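Local coordinates for capsular polysaccharide export system protein KpsC (Thermosulfurimonas dismutans, PDB 6MGD) that transfers Kdo sugars in beta-2,7 linkage, probably from a CMP-activated donor, in building the glycolipid that tethers capsular polysaccharide to Gram-negative bacteria, at residues 2-7 with 43-48; 19-24 with 87-92; 33-38 with 59-64; 97-102 with 168-173; 104-109 with 291-296. One frame throughout, in Å; residues are numbered along the deposited sequence.

Contact 1. Residues 2-7 with 43-48; sequences EDFYTY and KIRLLV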
# COMPACT_ATOMS: atom_id res chain seq x y z
N GLU A 2 -2.46 27.41 -13.41
CA GLU A 2 -1.65 27.52 -12.20
C GLU A 2 -2.30 26.77 -11.04
O GLU A 2 -2.44 27.31 -9.94
CB GLU A 2 -1.41 28.98 -11.84
CG GLU A 2 -2.64 29.86 -11.98
CD GLU A 2 -2.33 31.20 -12.62
OE1 GLU A 2 -1.41 31.25 -13.47
OE2 GLU A 2 -2.99 32.20 -12.28
N ASP A 3 -2.68 25.52 -11.29
CA ASP A 3 -3.43 24.75 -10.30
C ASP A 3 -2.52 23.94 -9.38
O ASP A 3 -2.65 24.03 -8.15
CB ASP A 3 -4.43 23.83 -11.00
CG ASP A 3 -5.87 24.21 -10.70
OD1 ASP A 3 -6.08 25.19 -9.96
OD2 ASP A 3 -6.78 23.53 -11.21
N PHE A 4 -1.61 23.15 -9.93
CA PHE A 4 -0.78 22.26 -9.14
C PHE A 4 0.70 22.49 -9.41
O PHE A 4 1.10 22.86 -10.52
CB PHE A 4 -1.13 20.79 -9.40
CG PHE A 4 -2.36 20.32 -8.68
CD1 PHE A 4 -3.61 20.51 -9.23
CD2 PHE A 4 -2.26 19.69 -7.45
CE1 PHE A 4 -4.75 20.09 -8.57
CE2 PHE A 4 -3.39 19.26 -6.79
CZ PHE A 4 -4.64 19.46 -7.35
N TYR A 5 1.50 22.25 -8.38
CA TYR A 5 2.95 22.32 -8.46
C TYR A 5 3.54 21.04 -7.87
O TYR A 5 2.96 20.44 -6.96
CB TYR A 5 3.51 23.54 -7.73
CG TYR A 5 3.11 24.85 -8.35
CD1 TYR A 5 3.89 25.44 -9.34
CD2 TYR A 5 1.95 25.51 -7.96
CE1 TYR A 5 3.53 26.63 -9.92
CE2 TYR A 5 1.58 26.71 -8.54
CZ TYR A 5 2.37 27.27 -9.52
OH TYR A 5 2.01 28.46 -10.10
N THR A 6 4.69 20.63 -8.40
CA THR A 6 5.38 19.45 -7.93
C THR A 6 6.59 19.85 -7.09
O THR A 6 7.20 20.90 -7.29
CB THR A 6 5.83 18.56 -9.10
OG1 THR A 6 6.65 19.32 -9.99
CG2 THR A 6 4.62 18.02 -9.85
N TYR A 7 6.95 18.98 -6.14
CA TYR A 7 8.04 19.22 -5.21
C TYR A 7 9.12 18.17 -5.44
O TYR A 7 8.96 17.01 -5.05
CB TYR A 7 7.55 19.20 -3.77
CG TYR A 7 8.59 19.60 -2.75
CD1 TYR A 7 9.23 18.65 -1.97
CD2 TYR A 7 8.93 20.94 -2.57
CE1 TYR A 7 10.18 19.02 -1.04
CE2 TYR A 7 9.88 21.31 -1.64
CZ TYR A 7 10.50 20.35 -0.88
OH TYR A 7 11.45 20.72 0.05
N LYS A 43 -2.17 31.14 -2.19
CA LYS A 43 -2.18 29.73 -1.82
C LYS A 43 -1.75 28.91 -3.03
O LYS A 43 -2.02 29.29 -4.18
CB LYS A 43 -3.56 29.28 -1.32
CG LYS A 43 -4.67 29.44 -2.34
CD LYS A 43 -5.98 28.84 -1.83
CE LYS A 43 -6.46 29.55 -0.58
NZ LYS A 43 -7.76 29.01 -0.11
N ILE A 44 -1.08 27.79 -2.77
CA ILE A 44 -0.59 26.91 -3.82
C ILE A 44 -0.97 25.47 -3.49
O ILE A 44 -1.20 25.11 -2.33
CB ILE A 44 0.94 27.01 -4.01
CG1 ILE A 44 1.67 26.48 -2.78
CG2 ILE A 44 1.35 28.45 -4.31
CD1 ILE A 44 3.16 26.37 -2.97
N ARG A 45 -1.04 24.65 -4.53
CA ARG A 45 -1.24 23.21 -4.40
C ARG A 45 0.09 22.53 -4.74
O ARG A 45 0.54 22.58 -5.89
CB ARG A 45 -2.35 22.72 -5.33
CG ARG A 45 -3.75 23.17 -4.94
CD ARG A 45 -4.75 22.74 -5.99
NE ARG A 45 -6.12 22.70 -5.47
CZ ARG A 45 -6.99 23.70 -5.58
NH1 ARG A 45 -8.21 23.57 -5.08
NH2 ARG A 45 -6.64 24.82 -6.19
N LEU A 46 0.70 21.90 -3.74
CA LEU A 46 1.99 21.25 -3.91
C LEU A 46 1.81 19.74 -4.01
O LEU A 46 1.09 19.15 -3.20
CB LEU A 46 2.92 21.59 -2.74
CG LEU A 46 4.38 21.16 -2.90
CD1 LEU A 46 5.03 21.88 -4.08
CD2 LEU A 46 5.16 21.41 -1.62
N LEU A 47 2.45 19.14 -5.00
CA LEU A 47 2.48 17.69 -5.16
C LEU A 47 3.80 17.17 -4.61
O LEU A 47 4.87 17.50 -5.14
CB LEU A 47 2.29 17.29 -6.62
CG LEU A 47 0.93 17.62 -7.23
CD1 LEU A 47 0.87 17.22 -8.70
CD2 LEU A 47 -0.18 16.95 -6.45
N VAL A 48 3.73 16.38 -3.55
CA VAL A 48 4.92 15.79 -2.94
C VAL A 48 4.78 14.27 -3.00
O VAL A 48 3.67 13.73 -3.07
CB VAL A 48 5.12 16.27 -1.48
CG1 VAL A 48 4.22 15.50 -0.52
CG2 VAL A 48 6.57 16.16 -1.07
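The backbone N-H of Tyr5 meets Arg45 O at 2.7 Å, with an angle of 147° at the hydrogen, and the CA-H of Phe4 also leans on that carbonyl. Two residues further along the strand, Tyr7 N reaches Leu47 O, again at 2.7 Å; between the two, Leu47 N bonds back to Tyr5 O, modelled so short that its length is doubtful. Side chains alternate between the faces. On one, the extended aliphatic part of Arg45 crosses the Phe4 ring with CD 3.5 Å above its plane, off towards the rim, a flat ring suiting so long a chain, while Leu47 CD2 touches Phe4 CD2 at 3.6 Å. The guanidinium of Arg45 has a long salt bridge to Asp3, NH2 to OD1 3.8 Å, the oxygen lying well out of the guanidinium plane, so that only the charges attract. An alanine in place of Phe4 would probably leave Arg45 CD and Leu47 CD2 facing a gap. On the other face Tyr7 CB packs on Leu46 CD1 at 3.7 Å, and Tyr7 OH goes to Glu56. Strands 4-7 and 44-48 are adjacent inner strands, a parallel pairing consistent with the Rossmann-like N-terminal domain of a GT-B glycosyltransferase.

Contact 2. Residues 19-24 with 87-92; sequences RFFPTV and ISLVAD
Phe20 and Phe21 pack against Leu89 and Ala91 where the chain leaving helix 11-20 lies on the sheet of the Rossmann-like domain, the helix being the connection of a beta-alpha-beta unit from strand 4-7 to strand 24-28. No hydrogen bond crosses the contact; its chemistry is almost wholly apolar. The chief interaction is a CH-pi contact: Leu89 CB stands 3.4 Å above the plane of the Phe20 ring, over its centre and 10° off the ring normal. A flat ring suits this place, because it can lie on a strand and cover the root of a branched side chain. Aliphatic packing comes next. Leu89 CG stands anti to the backbone N (chi1 -175°), and from it the methyl CD2 touches both aromatics, reaching Phe20 CG at 3.6 Å and Phe21 CE2 at 4.0 Å; the side chains of Phe21 and Leu89 cross at about a right angle. The polar element is slight: Ile87 O lies in the plane of the Phe20 ring, at its edge. The alternation of strand 88-92 sorts the rest, since Leu89 and Ala91 point toward the phenylalanines while Ser88 and Val90 point away, the Ser88 hydroxyl bonding Met299 O on strand 298-300. Beside Leu89, small Ala91 lets a ring come in edge-on: Phe21 CZ meets Ala91 CB at 3.7 Å, the methyl in the plane of the ring.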
# COMPACT_ATOMS: atom_id res chain seq x y z
N ARG A 19 -0.28 12.94 -16.38
CA ARG A 19 -1.39 12.12 -16.85
C ARG A 19 -2.58 12.23 -15.90
O ARG A 19 -3.74 12.26 -16.33
CB ARG A 19 -0.96 10.66 -17.00
CG ARG A 19 0.18 10.45 -17.98
CD ARG A 19 0.69 9.02 -17.94
NE ARG A 19 -0.40 8.04 -17.95
CZ ARG A 19 -1.05 7.65 -19.04
NH1 ARG A 19 -2.03 6.76 -18.95
NH2 ARG A 19 -0.72 8.15 -20.23
N PHE A 20 -2.31 12.28 -14.59
CA PHE A 20 -3.36 12.38 -13.59
C PHE A 20 -3.68 13.83 -13.23
O PHE A 20 -4.83 14.13 -12.89
CB PHE A 20 -2.95 11.61 -12.33
CG PHE A 20 -2.68 10.16 -12.58
CD1 PHE A 20 -1.45 9.74 -13.05
CD2 PHE A 20 -3.66 9.20 -12.34
CE1 PHE A 20 -1.20 8.40 -13.29
CE2 PHE A 20 -3.41 7.86 -12.58
CZ PHE A 20 -2.18 7.46 -13.05
N PHE A 21 -2.69 14.72 -13.29
CA PHE A 21 -2.88 16.15 -13.04
C PHE A 21 -2.44 16.90 -14.30
O PHE A 21 -1.26 17.29 -14.42
CB PHE A 21 -2.09 16.61 -11.82
CG PHE A 21 -2.46 15.89 -10.56
CD1 PHE A 21 -3.49 16.35 -9.76
CD2 PHE A 21 -1.77 14.75 -10.16
CE1 PHE A 21 -3.84 15.69 -8.59
CE2 PHE A 21 -2.11 14.09 -9.00
CZ PHE A 21 -3.15 14.56 -8.21
N PRO A 22 -3.34 17.11 -15.26
CA PRO A 22 -2.94 17.81 -16.49
C PRO A 22 -2.63 19.28 -16.29
O PRO A 22 -2.10 19.91 -17.21
CB PRO A 22 -4.17 17.63 -17.40
CG PRO A 22 -5.31 17.48 -16.45
CD PRO A 22 -4.76 16.74 -15.26
N THR A 23 -2.92 19.85 -15.12
CA THR A 23 -2.68 21.26 -14.84
C THR A 23 -1.39 21.49 -14.06
O THR A 23 -1.22 22.55 -13.46
CB THR A 23 -3.86 21.86 -14.08
OG1 THR A 23 -3.98 21.22 -12.80
CG2 THR A 23 -5.16 21.66 -14.86
N VAL A 24 -0.48 20.51 -14.05
CA VAL A 24 0.82 20.72 -13.43
C VAL A 24 1.54 21.84 -14.16
O VAL A 24 1.61 21.86 -15.40
CB VAL A 24 1.63 19.42 -13.43
CG1 VAL A 24 3.09 19.69 -13.09
CG2 VAL A 24 1.04 18.43 -12.44
N ILE A 87 -0.97 2.68 -14.08
CA ILE A 87 -2.38 2.86 -14.40
C ILE A 87 -3.14 3.45 -13.21
O ILE A 87 -4.21 4.04 -13.41
CB ILE A 87 -3.02 1.54 -14.85
CG1 ILE A 87 -4.31 1.80 -15.61
CG2 ILE A 87 -3.28 0.63 -13.65
CD1 ILE A 87 -4.89 0.56 -16.27
N SER A 88 -2.60 3.34 -12.00
CA SER A 88 -3.23 3.85 -10.80
C SER A 88 -2.28 4.78 -10.07
O SER A 88 -1.07 4.53 -10.02
CB SER A 88 -3.67 2.71 -9.87
OG SER A 88 -4.44 3.20 -8.79
N LEU A 89 -2.82 5.85 -9.50
CA LEU A 89 -2.06 6.79 -8.70
C LEU A 89 -2.85 7.13 -7.45
O LEU A 89 -4.08 7.23 -7.49
CB LEU A 89 -1.73 8.07 -9.48
CG LEU A 89 -0.81 9.07 -8.78
CD1 LEU A 89 0.58 8.49 -8.60
CD2 LEU A 89 -0.75 10.38 -9.55
N VAL A 90 -2.14 7.31 -6.34
CA VAL A 90 -2.74 7.68 -5.06
C VAL A 90 -2.41 9.14 -4.78
O VAL A 90 -1.24 9.53 -4.81
CB VAL A 90 -2.23 6.77 -3.92
CG1 VAL A 90 -2.40 7.46 -2.58
CG2 VAL A 90 -2.96 5.43 -3.94
N ALA A 91 -3.44 9.94 -4.53
CA ALA A 91 -3.29 11.36 -4.22
C ALA A 91 -4.02 11.64 -2.92
O ALA A 91 -5.25 11.74 -2.89
CB ALA A 91 -3.82 12.24 -5.35
N ASP A 92 -3.26 11.75 -1.83
CA ASP A 92 -3.82 11.91 -0.50
C ASP A 92 -3.62 13.35 -0.03
O ASP A 92 -2.47 13.78 0.14
CB ASP A 92 -3.16 10.93 0.47
CG ASP A 92 -3.89 10.81 1.80
OD1 ASP A 92 -4.29 11.85 2.37
OD2 ASP A 92 -4.05 9.67 2.29

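Contact 3. Residues 33-38 with 59-64; sequences EVEDLC and NFNKSV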
# COMPACT_ATOMS: atom_id res chain seq x y z
N GLU A 33 11.51 28.00 -2.27
CA GLU A 33 10.70 28.25 -3.46
C GLU A 33 9.22 28.04 -3.18
O GLU A 33 8.38 28.74 -3.75
CB GLU A 33 11.17 27.35 -4.60
CG GLU A 33 12.58 27.63 -5.06
CD GLU A 33 13.01 26.77 -6.22
OE1 GLU A 33 12.13 26.24 -6.94
OE2 GLU A 33 14.24 26.61 -6.42
N VAL A 34 8.89 27.08 -2.31
CA VAL A 34 7.49 26.88 -1.93
C VAL A 34 6.97 28.08 -1.15
O VAL A 34 5.86 28.55 -1.38
CB VAL A 34 7.35 25.57 -1.14
CG1 VAL A 34 5.89 25.33 -0.75
CG2 VAL A 34 7.88 24.40 -1.95
N GLU A 35 7.77 28.59 -0.21
CA GLU A 35 7.33 29.74 0.59
C GLU A 35 7.22 31.00 -0.26
O GLU A 35 6.28 31.79 -0.09
CB GLU A 35 8.28 29.96 1.77
CG GLU A 35 8.52 28.74 2.66
CD GLU A 35 7.39 28.49 3.66
OE1 GLU A 35 6.21 28.61 3.29
OE2 GLU A 35 7.71 28.15 4.82
N ASP A 36 8.17 31.21 -1.18
CA ASP A 36 8.13 32.40 -2.02
C ASP A 36 6.90 32.40 -2.91
O ASP A 36 6.22 33.42 -3.06
CB ASP A 36 9.40 32.49 -2.87
CG ASP A 36 10.66 32.60 -2.04
OD1 ASP A 36 10.60 33.19 -0.94
OD2 ASP A 36 11.71 32.10 -2.49
N LEU A 37 6.59 31.25 -3.52
CA LEU A 37 5.45 31.18 -4.44
C LEU A 37 4.12 31.30 -3.70
O LEU A 37 3.16 31.83 -4.26
CB LEU A 37 5.50 29.87 -5.23
CG LEU A 37 4.40 29.64 -6.26
CD1 LEU A 37 4.48 30.69 -7.37
CD2 LEU A 37 4.50 28.23 -6.84
N CYS A 38 4.06 30.84 -2.45
CA CYS A 38 2.79 30.82 -1.73
C CYS A 38 2.29 32.23 -1.45
O CYS A 38 1.16 32.59 -1.82
CB CYS A 38 2.94 30.03 -0.42
SG CYS A 38 1.39 29.79 0.46
N ASN A 59 7.98 21.72 7.17
CA ASN A 59 6.56 21.99 7.31
C ASN A 59 6.25 23.37 6.74
O ASN A 59 7.01 24.32 6.96
CB ASN A 59 6.11 21.91 8.77
CG ASN A 59 6.41 20.56 9.41
OD1 ASN A 59 6.38 19.53 8.74
ND2 ASN A 59 6.68 20.57 10.71
N PHE A 60 5.15 23.46 6.00
CA PHE A 60 4.69 24.70 5.40
C PHE A 60 3.43 25.19 6.11
O PHE A 60 2.75 24.43 6.81
CB PHE A 60 4.40 24.52 3.90
CG PHE A 60 5.56 23.96 3.13
CD1 PHE A 60 5.46 22.74 2.48
CD2 PHE A 60 6.75 24.66 3.05
CE1 PHE A 60 6.53 22.23 1.77
CE2 PHE A 60 7.82 24.16 2.35
CZ PHE A 60 7.71 22.94 1.70
N ASN A 61 3.13 26.47 5.91
CA ASN A 61 1.92 27.04 6.50
C ASN A 61 0.68 26.45 5.84
O ASN A 61 0.75 25.75 4.82
CB ASN A 61 1.93 28.56 6.36
CG ASN A 61 2.09 29.01 4.93
OD1 ASN A 61 1.12 29.02 4.16
ND2 ASN A 61 3.31 29.38 4.55
N LYS A 62 -0.48 26.74 6.43
CA LYS A 62 -1.73 26.11 5.99
C LYS A 62 -2.16 26.53 4.59
O LYS A 62 -3.02 25.87 4.01
CB LYS A 62 -2.85 26.41 6.99
CG LYS A 62 -3.96 25.36 7.00
CD LYS A 62 -4.84 25.47 8.23
CE LYS A 62 -6.10 26.28 7.95
NZ LYS A 62 -7.07 26.18 9.08
N SER A 63 -1.57 27.60 4.04
CA SER A 63 -1.91 28.00 2.68
C SER A 63 -1.23 27.15 1.62
O SER A 63 -1.58 27.25 0.44
CB SER A 63 -1.55 29.48 2.46
OG SER A 63 -2.37 30.32 3.25
N VAL A 64 -0.26 26.31 2.00
CA VAL A 64 0.37 25.37 1.07
C VAL A 64 -0.39 24.06 1.19
O VAL A 64 -0.16 23.27 2.11
CB VAL A 64 1.86 25.20 1.36
CG1 VAL A 64 2.48 24.21 0.39
CG2 VAL A 64 2.58 26.54 1.30
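Val34 points a methyl at the face of Phe60, the two side chains crossing at about a right angle: CG1 lies over the centre of the ring, 3.7 Å above the plane, a CH-pi contact only 8° off the normal. The same methyl also touches Val64 CG1 at 3.8 Å, and Val64 CG2 meets Cys38 SG at 3.6 Å, so beta-branched and thiol side chains knit the buried side closely. A smaller residue such as alanine in place of Phe60 would probably open a gap beside Val34 and uncover Leu46 on the neighbouring strand. Helix 31-41 is the helix of a beta-alpha-beta crossover in the Rossmann-like domain, and its Cys38 SG also lies by Ser63 CB and Asn61 OD1 of the Asx turn leading into strand 64-71, where Asn61 OD1 accepts from Ser63 N at 3.0 Å. Toward solvent the fit is looser. Glu35, bent at chi2 (-80°), brings its CD to the edge of the Phe60 ring, and its carboxylate slides past the Asn61 amide with planes 13° apart; OE1 and ND2 approach to 3.3 Å, yet at too poor an angle for a hydrogen bond.

Contact 4. Residues 97-102 with 168-173; sequences YYDATK and IKFGSP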
# COMPACT_ATOMS: atom_id res chain seq x y z
N TYR A 97 -1.34 6.62 2.99
CA TYR A 97 -1.97 5.41 3.52
C TYR A 97 -1.05 4.65 4.47
O TYR A 97 -1.52 4.09 5.47
CB TYR A 97 -2.44 4.51 2.38
CG TYR A 97 -1.34 4.02 1.45
CD1 TYR A 97 -1.02 4.70 0.29
CD2 TYR A 97 -0.63 2.86 1.74
CE1 TYR A 97 -0.02 4.26 -0.56
CE2 TYR A 97 0.37 2.40 0.90
CZ TYR A 97 0.67 3.10 -0.24
OH TYR A 97 1.66 2.64 -1.08
N TYR A 98 0.25 4.63 4.20
CA TYR A 98 1.16 3.84 5.01
C TYR A 98 1.64 4.58 6.26
O TYR A 98 2.37 3.99 7.07
CB TYR A 98 2.37 3.37 4.19
CG TYR A 98 3.19 4.48 3.57
CD1 TYR A 98 4.08 5.23 4.33
CD2 TYR A 98 3.10 4.76 2.21
CE1 TYR A 98 4.83 6.24 3.77
CE2 TYR A 98 3.85 5.76 1.64
CZ TYR A 98 4.71 6.50 2.42
OH TYR A 98 5.47 7.50 1.86
N ASP A 99 1.26 5.84 6.43
CA ASP A 99 1.65 6.62 7.60
C ASP A 99 0.57 6.45 8.65
O ASP A 99 -0.48 7.10 8.60
CB ASP A 99 1.85 8.09 7.23
CG ASP A 99 2.68 8.84 8.24
OD1 ASP A 99 2.57 8.54 9.45
OD2 ASP A 99 3.45 9.74 7.83
N ALA A 100 0.82 5.56 9.61
CA ALA A 100 -0.12 5.30 10.70
C ALA A 100 0.07 6.24 11.88
O ALA A 100 -0.65 6.12 12.87
CB ALA A 100 0.01 3.85 11.17
N THR A 101 1.02 7.17 11.81
CA THR A 101 1.22 8.11 12.91
C THR A 101 0.31 9.31 12.79
O THR A 101 -0.01 9.94 13.81
CB THR A 101 2.68 8.56 12.95
OG1 THR A 101 2.95 9.41 11.83
CG2 THR A 101 3.61 7.36 12.91
N LYS A 102 -0.11 9.65 11.58
CA LYS A 102 -0.99 10.77 11.30
C LYS A 102 -2.18 10.29 10.50
O LYS A 102 -2.13 9.23 9.87
CB LYS A 102 -0.24 11.88 10.54
CG LYS A 102 0.71 12.68 11.41
CD LYS A 102 1.18 13.95 10.70
CE LYS A 102 1.74 14.96 11.69
NZ LYS A 102 0.71 15.38 12.70
N ILE A 168 7.67 1.00 6.73
CA ILE A 168 8.17 0.47 7.99
C ILE A 168 8.51 1.60 8.95
O ILE A 168 8.30 1.49 10.16
CB ILE A 168 9.38 -0.44 7.73
CG1 ILE A 168 9.01 -1.54 6.73
CG2 ILE A 168 9.89 -1.05 9.04
CD1 ILE A 168 10.15 -2.49 6.42
N LYS A 169 9.03 2.71 8.42
CA LYS A 169 9.39 3.85 9.25
C LYS A 169 8.16 4.47 9.90
O LYS A 169 8.14 4.70 11.11
CB LYS A 169 10.16 4.88 8.42
CG LYS A 169 10.60 6.10 9.22
CD LYS A 169 11.46 7.03 8.37
CE LYS A 169 11.81 8.30 9.13
NZ LYS A 169 12.56 9.27 8.29
N PHE A 170 7.13 4.76 9.11
CA PHE A 170 5.93 5.41 9.61
C PHE A 170 4.77 4.46 9.83
O PHE A 170 3.69 4.90 10.24
CB PHE A 170 5.50 6.53 8.65
CG PHE A 170 6.55 7.57 8.42
CD1 PHE A 170 7.43 7.46 7.36
CD2 PHE A 170 6.65 8.67 9.26
CE1 PHE A 170 8.40 8.42 7.14
CE2 PHE A 170 7.62 9.63 9.05
CZ PHE A 170 8.49 9.51 7.99
N GLY A 171 4.95 3.17 9.56
CA GLY A 171 3.84 2.24 9.69
C GLY A 171 4.07 1.11 10.68
O GLY A 171 3.13 0.39 11.01
N SER A 172 5.31 0.95 11.14
CA SER A 172 5.62 -0.11 12.10
C SER A 172 6.04 0.50 13.42
O SER A 172 7.11 1.13 13.50
CB SER A 172 6.72 -1.02 11.56
OG SER A 172 6.94 -2.12 12.43
N PRO A 173 5.25 0.35 14.49
CA PRO A 173 5.57 1.06 15.74
C PRO A 173 6.73 0.46 16.52
O PRO A 173 7.29 1.16 17.37
CB PRO A 173 4.26 0.96 16.54
CG PRO A 173 3.63 -0.30 16.05
CD PRO A 173 3.99 -0.40 14.58
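Asp99 and Phe170 cross obliquely, the carboxylate plane turned 42° from the ring plane. OD2 is the oxygen nearer the ring, 3.7 Å from Phe170 CD2, whereas OD1 lies against Phe170 CB at 3.6 Å. The carboxylate is steadied from its own loop: OD1 accepts from Thr101 OG1 at 2.6 Å through its syn lone pair and from Thr101 N, which makes an Asx turn. Threonine suits the place because, with OG1 between the backbone N and the carbonyl carbon (chi1 70°), the hydroxyl serves Asp99 while the methyl CG2 rests 3.6 Å from Phe170 O. That carbonyl takes the hydrogen bond that crosses the contact, from Ala100 N at 3.0 Å, the donor tilted 31° from the carbonyl plane. Beside it, Gly171 is apt: a side chain here would run into Tyr98 O, which already lies 3.5 Å from Gly171 CA. Tyr98 itself sends its hydroxyl to Ser51, and the Phe170 side chain also touches Glu54 and Asn55 of helix 52-56. The loop 97-102 thus meets residues 170-171, in the stretch that begins with helix 166-169 after strand 155-159 of the second sheet, and so links elements of the two sheets, consistent with the two Rossmann-like domains of a GT-B fold.

Contact 5. Residues 104-109 with 291-296; sequences SYLEEI and AGALLL
Ile109 has CG2 anti to its backbone N, with CG1 at chi1 -73°, and points toward helix 286-296; Leu296 CG lies anti to its own carbonyl carbon (chi1 -68°). The two branched chains cross obliquely, with Ile109 CG2 4.1 Å from Leu296 CD1. The same CG2 methyl reaches Gly292 CA at 4.2 Å. Leu106 lays CD2 on the backbone of the other helix, 3.6 Å from Gly292 O and 3.8 Å from Ala293 CA. Small residues suit that helix: Gly292 presents bare backbone, where a CB would point at the partner, and Ala293 adds just a methyl, 4.3 Å from Leu106 CD1. No hydrogen bond crosses the contact, which is van der Waals in kind, with the segment axes 9.5 Å apart at their closest and an angle of 118° between their directions. Helix 105-112 is started by Ser104 as N-cap, its OG accepting from Glu107 N at 3.1 Å. Asp92, at the end of strand 88-92, bonds Tyr105 N. Leu106 packs also on Phe264 and Tyr297. Helix 105-112 thus begins beside strand 88-92, and helix 286-296 leans in addition on helix 117-132 through Ala291 and Leu296.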
# COMPACT_ATOMS: atom_id res chain seq x y z
N SER A 104 -4.91 9.76 7.53
CA SER A 104 -4.84 9.67 6.08
C SER A 104 -6.25 9.80 5.50
O SER A 104 -7.24 9.55 6.19
CB SER A 104 -4.21 8.35 5.62
OG SER A 104 -5.08 7.25 5.85
N TYR A 105 -6.32 10.18 4.23
CA TYR A 105 -7.62 10.29 3.57
C TYR A 105 -8.27 8.93 3.37
O TYR A 105 -9.50 8.83 3.38
CB TYR A 105 -7.48 11.02 2.24
CG TYR A 105 -8.80 11.30 1.56
CD1 TYR A 105 -9.74 12.13 2.15
CD2 TYR A 105 -9.11 10.72 0.34
CE1 TYR A 105 -10.96 12.39 1.54
CE2 TYR A 105 -10.33 10.97 -0.29
CZ TYR A 105 -11.24 11.81 0.32
OH TYR A 105 -12.45 12.06 -0.29
N LEU A 106 -7.47 7.88 3.17
CA LEU A 106 -8.02 6.53 3.12
C LEU A 106 -8.68 6.17 4.44
O LEU A 106 -9.76 5.56 4.47
CB LEU A 106 -6.92 5.53 2.77
CG LEU A 106 -7.24 4.27 1.95
CD1 LEU A 106 -6.37 3.10 2.40
CD2 LEU A 106 -8.72 3.90 1.96
N GLU A 107 -8.04 6.54 5.55
CA GLU A 107 -8.60 6.24 6.87
C GLU A 107 -9.89 7.01 7.11
O GLU A 107 -10.81 6.49 7.75
CB GLU A 107 -7.56 6.54 7.95
CG GLU A 107 -7.87 5.96 9.31
CD GLU A 107 -6.75 6.22 10.31
OE1 GLU A 107 -5.78 6.92 9.95
OE2 GLU A 107 -6.84 5.73 11.46
N GLU A 108 -9.98 8.24 6.61
CA GLU A 108 -11.21 9.01 6.75
C GLU A 108 -12.33 8.44 5.89
O GLU A 108 -13.50 8.47 6.29
CB GLU A 108 -10.97 10.48 6.40
CG GLU A 108 -9.87 11.17 7.20
CD GLU A 108 -10.08 11.07 8.71
OE1 GLU A 108 -9.27 10.38 9.37
OE2 GLU A 108 -11.04 11.67 9.22
N ILE A 109 -11.99 7.92 4.71
CA ILE A 109 -12.99 7.27 3.86
C ILE A 109 -13.58 6.06 4.58
O ILE A 109 -14.81 5.89 4.65
CB ILE A 109 -12.38 6.87 2.51
CG1 ILE A 109 -12.16 8.11 1.64
CG2 ILE A 109 -13.28 5.87 1.79
CD1 ILE A 109 -11.59 7.79 0.27
N ALA A 291 -13.77 -1.51 -1.36
CA ALA A 291 -14.45 -0.34 -1.91
C ALA A 291 -13.74 0.95 -1.55
O ALA A 291 -13.74 1.90 -2.34
CB ALA A 291 -15.90 -0.30 -1.43
N GLY A 292 -13.12 1.01 -0.37
CA GLY A 292 -12.41 2.20 0.05
C GLY A 292 -11.00 2.28 -0.49
O GLY A 292 -10.60 3.30 -1.05
N ALA A 293 -10.24 1.19 -0.35
CA ALA A 293 -8.83 1.21 -0.72
C ALA A 293 -8.62 1.15 -2.23
O ALA A 293 -7.70 1.78 -2.75
CB ALA A 293 -8.10 0.05 -0.04
N LEU A 294 -9.46 0.39 -2.94
CA LEU A 294 -9.26 0.15 -4.36
C LEU A 294 -10.15 1.00 -5.26
O LEU A 294 -9.72 1.39 -6.35
CB LEU A 294 -9.50 -1.32 -4.70
CG LEU A 294 -8.39 -2.29 -4.29
CD1 LEU A 294 -8.72 -3.71 -4.70
CD2 LEU A 294 -7.07 -1.85 -4.89
N LEU A 295 -11.38 1.31 -4.84
CA LEU A 295 -12.35 1.96 -5.71
C LEU A 295 -12.39 3.47 -5.55
O LEU A 295 -12.45 4.19 -6.56
CB LEU A 295 -13.75 1.37 -5.46
CG LEU A 295 -14.16 0.14 -6.28
CD1 LEU A 295 -13.12 -0.97 -6.21
CD2 LEU A 295 -15.52 -0.36 -5.84
N LEU A 296 -12.37 3.99 -4.32
CA LEU A 296 -12.49 5.42 -4.08
C LEU A 296 -11.15 6.12 -3.87
O LEU A 296 -10.96 7.23 -4.36
CB LEU A 296 -13.38 5.67 -2.86
CG LEU A 296 -14.86 5.32 -2.99
CD1 LEU A 296 -15.54 5.38 -1.63
CD2 LEU A 296 -15.55 6.26 -3.96

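Contacts 1, 2 and 3 build the N-terminal sheet domain: contact 1 is its strand ladder, while contacts 2 and 3 bring helices 11-20 and 31-41 onto opposite faces of it, Leu47 meeting Phe21 on one and Tyr7 meeting Val34 on the other. Contacts 1 and 2 are buried, and contact 3 is buried only on its sheet side. Contacts 4 and 5 lie nearer the centre of the chain, with contact 4 partly exposed and contact 5 buried. Chemistry follows place: backbone bonds pair strands, aromatic faces meet aliphatic groups where helices 11-20 and 31-41 pack by the sheet, in contact 3 through a loop residue, a polar turn with one backbone bond joins loops, and bare aliphatics join helices.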